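Local coordinates for protein nitrilotriacetate monooxygenase (PDB 3SDO) that probably acts as an FMN-dependent monooxygenase of the NtaA/SnaA/DszA family, incorporating oxygen from molecular oxygen into an organic substrate, at residues R48-G53 against S91-V96; S62-P67 against T136-G141. All coordinates share one frame; numbering follows the deposited sequence.

Contact 1 of 2, residues R48-G53 against S91-V96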
loop_
_atom_site.group_PDB
_atom_site.type_symbol
_atom_site.label_atom_id
_atom_site.label_comp_id
_atom_site.label_asym_id
_atom_site.label_seq_id
_atom_site.Cartn_x
_atom_site.Cartn_y
_atom_site.Cartn_z
ATOM N N ARG A 48 12.806 -10.677 12.343
ATOM C CA ARG A 48 13.379 -10.683 13.687
ATOM C C ARG A 48 12.269 -10.671 14.730
ATOM O O ARG A 48 12.281 -11.464 15.678
ATOM C CB ARG A 48 14.276 -9.456 13.862
ATOM C CG ARG A 48 15.237 -9.514 15.025
ATOM C CD ARG A 48 16.374 -10.464 14.739
ATOM N NE ARG A 48 17.531 -10.215 15.587
ATOM C CZ ARG A 48 17.762 -10.785 16.767
ATOM N NH1 ARG A 48 16.928 -11.676 17.286
ATOM N NH2 ARG A 48 18.865 -10.482 17.412
ATOM N N ALA A 49 11.304 -9.772 14.558
ATOM C CA ALA A 49 10.168 -9.698 15.469
ATOM C C ALA A 49 9.303 -10.970 15.415
ATOM O O ALA A 49 8.937 -11.522 16.453
ATOM C CB ALA A 49 9.317 -8.442 15.172
ATOM N N GLU A 50 9.008 -11.431 14.205
ATOM C CA GLU A 50 8.170 -12.603 14.007
ATOM C C GLU A 50 8.798 -13.836 14.662
ATOM O O GLU A 50 8.115 -14.636 15.306
ATOM C CB GLU A 50 7.950 -12.865 12.510
ATOM C CG GLU A 50 7.120 -14.105 12.212
ATOM C CD GLU A 50 6.832 -14.269 10.725
ATOM O OE1 GLU A 50 7.786 -14.548 9.957
ATOM O OE2 GLU A 50 5.657 -14.098 10.322
ATOM N N ASN A 51 10.098 -14.005 14.480
ATOM C CA ASN A 51 10.756 -15.182 15.031
ATOM C C ASN A 51 10.766 -15.196 16.579
ATOM O O ASN A 51 10.908 -16.255 17.184
ATOM C CB ASN A 51 12.182 -15.264 14.500
ATOM C CG ASN A 51 12.242 -15.659 13.039
ATOM O OD1 ASN A 51 11.249 -16.115 12.454
ATOM N ND2 ASN A 51 13.435 -15.538 12.454
ATOM N N ALA A 52 10.605 -14.023 17.196
ATOM C CA ALA A 52 10.569 -13.867 18.658
ATOM C C ALA A 52 9.151 -14.010 19.238
ATOM O O ALA A 52 8.951 -13.981 20.463
ATOM C CB ALA A 52 11.153 -12.485 19.023
ATOM N N GLY A 53 8.160 -14.134 18.367
ATOM C CA GLY A 53 6.775 -14.230 18.808
ATOM C C GLY A 53 6.047 -12.912 19.023
ATOM O O GLY A 53 4.978 -12.882 19.636
ATOM N N SER A 91 5.090 -15.106 7.632
ATOM C CA SER A 91 4.010 -16.089 7.684
ATOM C C SER A 91 2.987 -15.906 8.822
ATOM O O SER A 91 1.826 -16.280 8.652
ATOM C CB SER A 91 4.608 -17.500 7.725
ATOM O OG SER A 91 5.480 -17.629 8.818
ATOM N N LYS A 92 3.392 -15.357 9.965
ATOM C CA LYS A 92 2.504 -15.293 11.144
ATOM C C LYS A 92 2.256 -13.882 11.617
ATOM O O LYS A 92 1.175 -13.579 12.139
ATOM C CB LYS A 92 3.120 -15.996 12.365
ATOM C CG LYS A 92 3.356 -17.444 12.295
ATOM C CD LYS A 92 3.786 -17.982 13.707
ATOM C CE LYS A 92 2.572 -18.087 14.683
ATOM N NZ LYS A 92 2.732 -19.080 15.822
ATOM N N ILE A 93 3.277 -13.034 11.530
ATOM C CA ILE A 93 3.210 -11.725 12.155
ATOM C C ILE A 93 2.094 -10.860 11.543
ATOM O O ILE A 93 1.884 -10.841 10.325
ATOM C CB ILE A 93 4.564 -11.022 12.149
ATOM C CG1 ILE A 93 4.577 -9.828 13.115
ATOM C CG2 ILE A 93 4.932 -10.553 10.730
ATOM C CD1 ILE A 93 6.005 -9.350 13.478
ATOM N N GLY A 94 1.363 -10.158 12.392
ATOM C CA GLY A 94 0.330 -9.240 11.917
ATOM C C GLY A 94 0.909 -8.046 11.182
ATOM O O GLY A 94 2.085 -7.708 11.321
ATOM N N LEU A 95 0.072 -7.423 10.366
ATOM C CA LEU A 95 0.511 -6.392 9.422
ATOM C C LEU A 95 -0.442 -5.230 9.548
ATOM O O LEU A 95 -1.506 -5.224 8.913
ATOM C CB LEU A 95 0.473 -6.960 8.005
ATOM C CG LEU A 95 1.294 -8.233 7.829
ATOM C CD1 LEU A 95 0.865 -8.977 6.529
ATOM C CD2 LEU A 95 2.788 -7.885 7.815
ATOM N N VAL A 96 -0.059 -4.254 10.368
ATOM C CA VAL A 96 -0.942 -3.174 10.739
ATOM C C VAL A 96 -0.451 -1.877 10.104
ATOM O O VAL A 96 0.713 -1.484 10.273
ATOM C CB VAL A 96 -0.997 -3.031 12.251
ATOM C CG1 VAL A 96 -1.907 -1.850 12.663
ATOM C CG2 VAL A 96 -1.469 -4.356 12.876
#
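At the N-terminal end of barrel strand 94-100, the carboxylate of Glu-50, from the last turn of helix 39-51 before the Schellman motif at Gly-53, takes up three successive backbone N-H groups of residues 91-93. All three bonds converge on OE2. Ser-91 N lies 2.9 Å from Glu-50 OE2 and meets its syn lone pair, while Ile-93 N, also 2.9 Å from that OE2, uses the anti lone pair in a nearly straight bond (168°). Between them Lys-92 N comes closer, 2.6 Å from Glu-50 OE2, and approaches from above the carboxylate plane, 38° out of it. Three N-H donors on one oxygen would be expected to favour the charged carboxylate. Glu-50 reaches them with CG anti to its backbone N (chi1 178°) and the chain extended beyond. The fold is the TIM barrel of the luciferase-like monooxygenases: helix 39-51 packs outside the parallel sheet in which strands 56-59 and 94-100 are neighbours. Next to these bonds, Ile-93 lies across the aliphatic part of Glu-50, with Ile-93 CB 3.9 Å from Glu-50 CB. Ile-93 CD1 reaches the helix, 3.8 Å from Ala-49 CB. Lys-92 NZ turns away to the carbonyl of Arg-426.

Contact 2 of 2, residues S62-P67 against T136-G141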
loop_
_atom_site.group_PDB
_atom_site.type_symbol
_atom_site.label_atom_id
_atom_site.label_comp_id
_atom_site.label_asym_id
_atom_site.label_seq_id
_atom_site.Cartn_x
_atom_site.Cartn_y
_atom_site.Cartn_z
ATOM N N SER A 62 2.457 9.184 7.458
ATOM C CA SER A 62 2.229 10.610 7.277
ATOM C C SER A 62 2.046 10.907 5.797
ATOM O O SER A 62 2.440 10.112 4.942
ATOM C CB SER A 62 3.412 11.416 7.831
ATOM O OG SER A 62 4.625 11.074 7.155
ATOM N N ALA A 63 1.446 12.058 5.496
ATOM C CA ALA A 63 1.239 12.462 4.107
ATOM C C ALA A 63 1.462 13.961 3.927
ATOM O O ALA A 63 0.736 14.609 3.186
ATOM C CB ALA A 63 -0.153 12.065 3.640
ATOM N N TYR A 64 2.487 14.482 4.589
ATOM C CA TYR A 64 2.806 15.914 4.570
ATOM C C TYR A 64 4.267 16.100 4.910
ATOM O O TYR A 64 4.775 15.481 5.852
ATOM C CB TYR A 64 1.931 16.706 5.548
ATOM C CG TYR A 64 2.111 18.202 5.426
ATOM C CD1 TYR A 64 1.726 18.869 4.262
ATOM C CD2 TYR A 64 2.677 18.953 6.457
ATOM C CE1 TYR A 64 1.889 20.235 4.132
ATOM C CE2 TYR A 64 2.849 20.337 6.326
ATOM C CZ TYR A 64 2.449 20.962 5.154
ATOM O OH TYR A 64 2.617 22.325 4.980
ATOM N N VAL A 65 4.926 16.952 4.133
ATOM C CA VAL A 65 6.357 17.205 4.245
ATOM C C VAL A 65 6.614 18.679 4.177
ATOM O O VAL A 65 5.948 19.382 3.406
ATOM C CB VAL A 65 7.138 16.584 3.051
ATOM C CG1 VAL A 65 8.611 17.048 3.027
ATOM C CG2 VAL A 65 7.066 15.132 3.109
ATOM N N THR A 66 7.563 19.142 4.996
ATOM C CA THR A 66 8.183 20.466 4.835
ATOM C C THR A 66 9.696 20.298 4.958
ATOM O O THR A 66 10.169 19.270 5.433
ATOM C CB THR A 66 7.738 21.491 5.917
ATOM O OG1 THR A 66 8.488 21.269 7.120
ATOM C CG2 THR A 66 6.250 21.402 6.211
ATOM N N PRO A 67 10.473 21.317 4.554
ATOM C CA PRO A 67 11.935 21.177 4.713
ATOM C C PRO A 67 12.400 21.033 6.185
ATOM O O PRO A 67 13.551 20.726 6.410
ATOM C CB PRO A 67 12.505 22.458 4.064
ATOM C CG PRO A 67 11.363 23.005 3.182
ATOM C CD PRO A 67 10.086 22.558 3.844
ATOM N N THR A 136 -1.584 18.580 6.191
ATOM C CA THR A 136 -1.865 17.440 5.321
ATOM C C THR A 136 -2.930 17.729 4.278
ATOM O O THR A 136 -2.791 17.335 3.132
ATOM C CB THR A 136 -2.284 16.195 6.138
ATOM O OG1 THR A 136 -1.287 15.937 7.137
ATOM C CG2 THR A 136 -2.435 14.928 5.219
ATOM N N GLY A 137 -3.989 18.422 4.690
ATOM C CA GLY A 137 -5.093 18.790 3.812
ATOM C C GLY A 137 -4.680 19.552 2.566
ATOM O O GLY A 137 -5.356 19.489 1.551
ATOM N N LYS A 138 -3.541 20.237 2.643
ATOM C CA LYS A 138 -2.959 20.933 1.502
ATOM C C LYS A 138 -2.546 19.996 0.353
ATOM O O LYS A 138 -2.371 20.458 -0.780
ATOM C CB LYS A 138 -1.744 21.790 1.946
ATOM C CG LYS A 138 -2.120 23.005 2.765
ATOM C CD LYS A 138 -0.910 23.620 3.478
ATOM C CE LYS A 138 -1.214 25.038 3.923
ATOM N NZ LYS A 138 -0.437 25.438 5.118
ATOM N N ASN A 139 -2.374 18.703 0.647
ATOM C CA ASN A 139 -2.085 17.711 -0.392
ATOM C C ASN A 139 -3.321 17.047 -0.989
ATOM O O ASN A 139 -3.191 16.162 -1.837
ATOM C CB ASN A 139 -1.096 16.661 0.135
ATOM C CG ASN A 139 0.280 17.232 0.297
ATOM O OD1 ASN A 139 0.636 18.162 -0.419
ATOM N ND2 ASN A 139 1.067 16.694 1.230
ATOM N N TYR A 140 -4.506 17.508 -0.571
ATOM C CA TYR A 140 -5.771 16.891 -0.942
ATOM C C TYR A 140 -6.876 17.919 -1.247
ATOM O O TYR A 140 -8.062 17.589 -1.207
ATOM C CB TYR A 140 -6.236 15.925 0.174
ATOM C CG TYR A 140 -5.300 14.777 0.425
ATOM C CD1 TYR A 140 -5.376 13.604 -0.327
ATOM C CD2 TYR A 140 -4.303 14.867 1.380
ATOM C CE1 TYR A 140 -4.502 12.548 -0.089
ATOM C CE2 TYR A 140 -3.433 13.817 1.622
ATOM C CZ TYR A 140 -3.531 12.654 0.886
ATOM O OH TYR A 140 -2.640 11.601 1.143
ATOM N N GLY A 141 -6.488 19.154 -1.570
ATOM C CA GLY A 141 -7.435 20.195 -1.911
ATOM C C GLY A 141 -8.313 20.676 -0.775
ATOM O O GLY A 141 -9.388 21.236 -1.017
HETATM O O HOH W 1 0.005 13.531 7.274
HETATM O O HOH W 2 3.698 17.818 1.682
#
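The ring of Tyr-64 has the backbone N of Thr-136 over one face, 3.7 Å above the plane and offset toward the rim, and Asn-139 ND2 at its edge, 3.8 Å from CD1. Tyr-140 offers a ring edge to the methyl of Ala-63, whose CB is 3.6 Å from Tyr-140 OH; its ring stacks with Tyr-103. Segments 62-67 and 136-141 lie in two loops of the TIM barrel, one following strand 56-59 and the other strand 124-129, the latter carrying a short 3-10 turn. Ala-63 is near Asp-61, a predicted FMN-binding residue. The Asn-139 side chain crosses Tyr-64 at about a right angle, its amide plane 47° from the ring. Asn-139 ND2 donates to Ala-63 O at 2.9 Å; the oxygen lies in the amide plane, whereas the donor is tilted 27° from the carbonyl plane. The second subunit adds Gly-202 N as donor to Asn-139 OD1 and Asn-108 as hydrogen-bond partner of Tyr-140 OH, placing the contact at the dimer interface. One water accepts from both Val-65 N and Asn-139 ND2. Another accepts from Ala-63 N and donates to Thr-136 OG1, 2.7 Å from each; Thr-136 OG1 is also hydrogen-bonded to Ile-133 O.

Overall arrangement
Contacts 1 and 2 lie at different ends of the same barrel: 48-53 and 91-96 meet where strand 94-100 begins, whereas 62-67 and 136-141 follow the C-terminal ends of strands 56-59 and 124-129. Their centres are 31 Å apart and their nearest atoms about 11 Å, without touching. Along the chain the segments alternate, and strand 94-100 pairs in parallel with both 56-59 and 124-129. Contact 2 is the one beside the probable flavin site: the Ala-63 side chain is about 5 Å from that of Asp-61 and about 9 Å from that of Thr-98. Contact 1 lies away from the predicted FMN residues and is touched by no other subunit, unlike contact 2.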